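Local coordinates for protein STE5 (Saccharomyces cerevisiae, PDB 3FZE) that serves as a scaffold in yeast pheromone signalling, its minimal scaffold domain cocatalysing phosphorylation of the MAP kinase Fus3 by Ste7, at residues 20-25 against 45-50; 55-58 against 64-67. All coordinates share one frame; numbering follows the deposited sequence. Where two conformers were deposited one is given.

Interaction 1. Residues 20-25 against 45-50; sequences LAIILQ and KALTIK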
loop_
_atom_site.group_PDB
_atom_site.type_symbol
_atom_site.label_atom_id
_atom_site.label_comp_id
_atom_site.label_asym_id
_atom_site.label_seq_id
_atom_site.Cartn_x
_atom_site.Cartn_y
_atom_site.Cartn_z
ATOM N N LEU A 20 -2.975 -5.223 8.635
ATOM C CA LEU A 20 -2.623 -4.962 7.251
ATOM C C LEU A 20 -1.185 -4.510 7.148
ATOM O O LEU A 20 -0.654 -3.866 8.062
ATOM C CB LEU A 20 -3.480 -3.839 6.672
ATOM C CG LEU A 20 -4.987 -4.045 6.638
ATOM C CD1 LEU A 20 -5.658 -2.796 6.091
ATOM C CD2 LEU A 20 -5.333 -5.257 5.792
ATOM N N ALA A 21 -0.578 -4.827 6.011
ATOM C CA ALA A 21 0.679 -4.222 5.589
ATOM C C ALA A 21 0.387 -3.458 4.311
ATOM O O ALA A 21 -0.068 -4.042 3.327
ATOM C CB ALA A 21 1.719 -5.292 5.326
ATOM N N ILE A 22 0.639 -2.151 4.343
ATOM C CA ILE A 22 0.379 -1.277 3.206
ATOM C C ILE A 22 1.682 -0.970 2.479
ATOM O O ILE A 22 2.579 -0.350 3.045
ATOM C CB ILE A 22 -0.259 0.064 3.664
ATOM C CG1 ILE A 22 -1.389 -0.175 4.675
ATOM C CG2 ILE A 22 -0.761 0.846 2.464
ATOM C CD1 ILE A 22 -2.646 -0.806 4.074
ATOM N N ILE A 23 1.791 -1.399 1.227
ATOM C CA ILE A 23 3.000 -1.143 0.448
ATOM C C ILE A 23 2.658 -0.156 -0.664
ATOM O O ILE A 23 1.827 -0.441 -1.519
ATOM C CB ILE A 23 3.587 -2.453 -0.124
ATOM C CG1 ILE A 23 3.714 -3.491 0.997
ATOM C CG2 ILE A 23 4.936 -2.186 -0.754
ATOM C CD1 ILE A 23 3.451 -4.932 0.572
ATOM N N LEU A 24 3.276 1.020 -0.612
ATOM C CA LEU A 24 2.972 2.118 -1.523
ATOM C C LEU A 24 4.205 2.507 -2.321
ATOM O O LEU A 24 5.227 2.893 -1.757
ATOM C CB LEU A 24 2.448 3.340 -0.752
ATOM C CG LEU A 24 1.223 3.118 0.140
ATOM C CD1 LEU A 24 0.826 4.447 0.775
ATOM C CD2 LEU A 24 0.051 2.523 -0.631
ATOM N N GLN A 25 4.116 2.368 -3.639
ATOM C CA GLN A 25 5.203 2.768 -4.508
ATOM C C GLN A 25 4.799 4.055 -5.196
ATOM O O GLN A 25 3.796 4.089 -5.918
ATOM C CB GLN A 25 5.459 1.677 -5.531
ATOM C CG GLN A 25 6.481 2.068 -6.561
ATOM C CD GLN A 25 6.875 0.891 -7.420
ATOM O OE1 GLN A 25 6.026 0.102 -7.828
ATOM N NE2 GLN A 25 8.171 0.753 -7.688
ATOM N N LYS A 45 -3.019 7.239 8.854
ATOM C CA LYS A 45 -3.436 7.590 10.211
ATOM C C LYS A 45 -4.804 6.976 10.543
ATOM O O LYS A 45 -4.990 6.384 11.607
ATOM C CB LYS A 45 -3.466 9.114 10.404
ATOM C CG LYS A 45 -2.097 9.776 10.344
ATOM C CD LYS A 45 -1.326 9.633 11.644
ATOM C CE LYS A 45 -1.948 10.474 12.756
ATOM N NZ LYS A 45 -1.072 10.545 13.960
ATOM N N ALA A 46 -5.755 7.109 9.628
ATOM C CA ALA A 46 -7.107 6.622 9.884
ATOM C C ALA A 46 -7.134 5.116 10.134
ATOM O O ALA A 46 -7.818 4.636 11.044
ATOM C CB ALA A 46 -8.031 6.989 8.731
ATOM N N LEU A 47 -6.356 4.384 9.345
ATOM C CA LEU A 47 -6.338 2.923 9.423
ATOM C C LEU A 47 -5.826 2.421 10.767
ATOM O O LEU A 47 -6.213 1.345 11.206
ATOM C CB LEU A 47 -5.522 2.338 8.266
ATOM C CG LEU A 47 -6.254 2.365 6.922
ATOM C CD1 LEU A 47 -5.291 2.189 5.751
ATOM C CD2 LEU A 47 -7.340 1.275 6.926
ATOM N N THR A 48 -4.980 3.203 11.433
ATOM C CA THR A 48 -4.507 2.797 12.762
ATOM C C THR A 48 -5.597 2.808 13.835
ATOM O O THR A 48 -5.423 2.193 14.880
ATOM C CB THR A 48 -3.315 3.631 13.275
ATOM O OG1 THR A 48 -3.720 4.995 13.455
ATOM C CG2 THR A 48 -2.125 3.536 12.323
ATOM N N ILE A 49 -6.710 3.498 13.588
ATOM C CA ILE A 49 -7.839 3.453 14.520
ATOM C C ILE A 49 -8.332 2.007 14.647
ATOM O O ILE A 49 -8.697 1.555 15.732
ATOM C CB ILE A 49 -9.005 4.349 14.047
ATOM C CG1 ILE A 49 -8.590 5.825 14.074
ATOM C CG2 ILE A 49 -10.263 4.110 14.884
ATOM C CD1 ILE A 49 -9.565 6.723 13.350
ATOM N N LYS A 50 -8.310 1.285 13.528
ATOM C CA LYS A 50 -8.723 -0.121 13.497
ATOM C C LYS A 50 -7.563 -1.101 13.704
ATOM O O LYS A 50 -7.730 -2.152 14.338
ATOM C CB LYS A 50 -9.428 -0.446 12.179
ATOM C CG LYS A 50 -9.954 -1.877 12.127
ATOM C CD LYS A 50 -10.992 -2.079 11.033
ATOM C CE LYS A 50 -11.433 -3.538 10.947
ATOM N NZ LYS A 50 -12.417 -3.892 12.010
#
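Leu47 lowers its forked end onto two neighbouring strand side chains, Leu20 and Ile22, and all three residues are buried. Each methyl of the fork has its own partner: Leu47 CD2 lies 4.5 Å from Leu20 CD1, while Leu47 CD1 comes to 4.3 Å from Ile22 CD1. On the strand the two end methyls are themselves neighbours, with Leu20 CD1 4.1 Å from Ile22 CD1, and Leu47 straddles the pair. Both Ile22 distances, and the straddling with them, hold for one of its two modelled conformers. Leu20 extends its CD1 anti to CA (chi2 177°), and with Leu47 reaching from the other side the two span the 9.0 Å between their CA atoms. The pairing illustrates the beta-alpha-beta crossover of an alpha/beta/alpha, vWA-like fold: strand 19-26 leads into helix 35-50, which lies against the sheet before the chain enters strand 55-60. Leu54 packs on both leucines, and Leu177 and Cys178 of helix 170-180 also touch Leu47, so the modest 81 Å² shared by the two segments is one portion of a larger apolar core. Away from this contact the helix is more open: Lys45, Ile49 and Lys50 are exposed. Thr48, partly exposed and touching Val71 and Leu72 of helix 71-74, turns back on its own helix, its OG1 donating to the backbone O of Lys45 over 2.6 Å.

Interaction 2. Residues 55-58 against 64-67; sequences QFCF and YVLD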
loop_
_atom_site.group_PDB
_atom_site.type_symbol
_atom_site.label_atom_id
_atom_site.label_comp_id
_atom_site.label_asym_id
_atom_site.label_seq_id
_atom_site.Cartn_x
_atom_site.Cartn_y
_atom_site.Cartn_z
ATOM N N GLN A 55 1.277 -1.930 9.491
ATOM C CA GLN A 55 2.619 -1.875 8.906
ATOM C C GLN A 55 2.569 -1.205 7.545
ATOM O O GLN A 55 1.546 -1.252 6.858
ATOM C CB GLN A 55 3.185 -3.284 8.727
ATOM C CG GLN A 55 3.225 -4.091 10.015
ATOM C CD GLN A 55 4.275 -3.556 10.954
ATOM O OE1 GLN A 55 5.462 -3.533 10.625
ATOM N NE2 GLN A 55 3.851 -3.105 12.124
ATOM N N PHE A 56 3.679 -0.588 7.149
ATOM C CA PHE A 56 3.749 0.067 5.855
ATOM C C PHE A 56 5.135 -0.112 5.261
ATOM O O PHE A 56 6.093 -0.449 5.955
ATOM C CB PHE A 56 3.473 1.564 5.976
ATOM C CG PHE A 56 4.625 2.346 6.547
ATOM C CD1 PHE A 56 5.514 3.003 5.708
ATOM C CD2 PHE A 56 4.845 2.381 7.916
ATOM C CE1 PHE A 56 6.596 3.711 6.228
ATOM C CE2 PHE A 56 5.920 3.080 8.452
ATOM C CZ PHE A 56 6.796 3.743 7.606
ATOM N N CYS A 57 5.217 0.125 3.964
ATOM C CA CYS A 57 6.491 0.228 3.281
ATOM C C CYS A 57 6.308 1.172 2.104
ATOM O O CYS A 57 5.378 1.015 1.329
ATOM C CB CYS A 57 6.931 -1.147 2.793
ATOM S SG CYS A 57 8.560 -1.144 2.010
ATOM N N PHE A 58 7.185 2.169 2.007
ATOM C CA PHE A 58 7.213 3.086 0.875
ATOM C C PHE A 58 8.354 2.708 -0.058
ATOM O O PHE A 58 9.468 2.458 0.398
ATOM C CB PHE A 58 7.419 4.524 1.353
ATOM C CG PHE A 58 6.183 5.167 1.905
ATOM C CD1 PHE A 58 5.167 5.588 1.060
ATOM C CD2 PHE A 58 6.054 5.382 3.264
ATOM C CE1 PHE A 58 4.020 6.195 1.573
ATOM C CE2 PHE A 58 4.916 5.993 3.787
ATOM C CZ PHE A 58 3.900 6.385 2.938
ATOM N N TYR A 64 13.423 1.088 -4.917
ATOM C CA TYR A 64 14.174 1.271 -3.675
ATOM C C TYR A 64 13.280 1.553 -2.478
ATOM O O TYR A 64 12.363 2.380 -2.539
ATOM C CB TYR A 64 15.193 2.400 -3.810
ATOM C CG TYR A 64 16.289 2.057 -4.775
ATOM C CD1 TYR A 64 17.357 1.254 -4.384
ATOM C CD2 TYR A 64 16.234 2.496 -6.088
ATOM C CE1 TYR A 64 18.359 0.916 -5.270
ATOM C CE2 TYR A 64 17.240 2.165 -6.989
ATOM C CZ TYR A 64 18.299 1.377 -6.570
ATOM O OH TYR A 64 19.303 1.044 -7.462
ATOM N N VAL A 65 13.573 0.864 -1.379
ATOM C CA VAL A 65 12.814 1.027 -0.141
ATOM C C VAL A 65 13.181 2.351 0.500
ATOM O O VAL A 65 14.356 2.618 0.754
ATOM C CB VAL A 65 13.121 -0.102 0.861
ATOM C CG1 VAL A 65 12.410 0.156 2.205
ATOM C CG2 VAL A 65 12.733 -1.459 0.288
ATOM N N LEU A 66 12.169 3.169 0.778
ATOM C CA LEU A 66 12.376 4.488 1.357
ATOM C C LEU A 66 12.182 4.496 2.867
ATOM O O LEU A 66 12.925 5.150 3.598
ATOM C CB LEU A 66 11.448 5.513 0.698
ATOM C CG LEU A 66 11.573 5.621 -0.825
ATOM C CD1 LEU A 66 10.645 6.700 -1.357
ATOM C CD2 LEU A 66 13.014 5.912 -1.239
ATOM N N ASP A 67 11.185 3.760 3.341
ATOM C CA ASP A 67 10.970 3.634 4.767
ATOM C C ASP A 67 9.936 2.542 4.950
ATOM O O ASP A 67 9.285 2.128 3.987
ATOM C CB ASP A 67 10.483 4.943 5.380
ATOM C CG ASP A 67 10.645 4.973 6.881
ATOM O OD1 ASP A 67 11.408 4.136 7.417
ATOM O OD2 ASP A 67 10.001 5.830 7.522
#
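Two nearly straight backbone hydrogen bonds join Phe58 to the returning strand. Phe58 N donates to Asp67 O at 2.9 Å, and Leu66 N donates to Phe58 O at 2.8 Å (173° at the hydrogen). One residue thus faces two, and with Leu66 in a helix-like backbone conformation this is a classic beta bulge. Asp67 N is buried and without a partner in the model, probably a consequence of the bulge. Asp67 O also receives a CA-H...O contact from Cys57 CA at 3.5 Å. Around this backbone the side chains sort onto two faces. On one, Phe58 CB lies 4.2 Å from Leu66 CB, and Phe56 has its CG set between the backbone N and the carbonyl carbon (chi1 76°), which swings the ring toward Asp67. There Asp67 OD2 sits in the ring plane, 3.8 Å from Phe56 CZ, with carboxylate and ring almost perpendicular (85°), while Asp67 OD1 forms a salt bridge with Lys74. Cutting the ring back to an alanine here would probably open a gap between Asp67 and helix 71-74, leaving OD2 without the ring edge it rests against and the carboxylate positioned mainly by Lys74. On the other face Cys57 SG packs 4.1 Å from Val65 CG1. The hairpin stands at one margin of the sheet, with strand 19-26 beyond strand 55-60, helix 71-74 against Phe56, and helix 95-102 covering Cys57 and Val65.

Strand 55-60 relates the two contacts: it follows helix 35-50 of interaction 1 and forms the first arm of the hairpin in interaction 2. Both are largely buried, but their chemistry follows their place in the fold. Interaction 1 joins a layer of helix to an inner strand through aliphatic methyls alone, whereas interaction 2 joins strand to strand at the sheet margin, where backbone bonds set the register and the carboxylate of the partly exposed Asp67 enters. They lie about 12 Å apart, centre to centre, and the sheet connects them directly: Ile22 N lies 2.8 Å from Gln55 O, a probable hydrogen bond, and Leu24 CD1 packs 3.7 Å from Phe58 CE1.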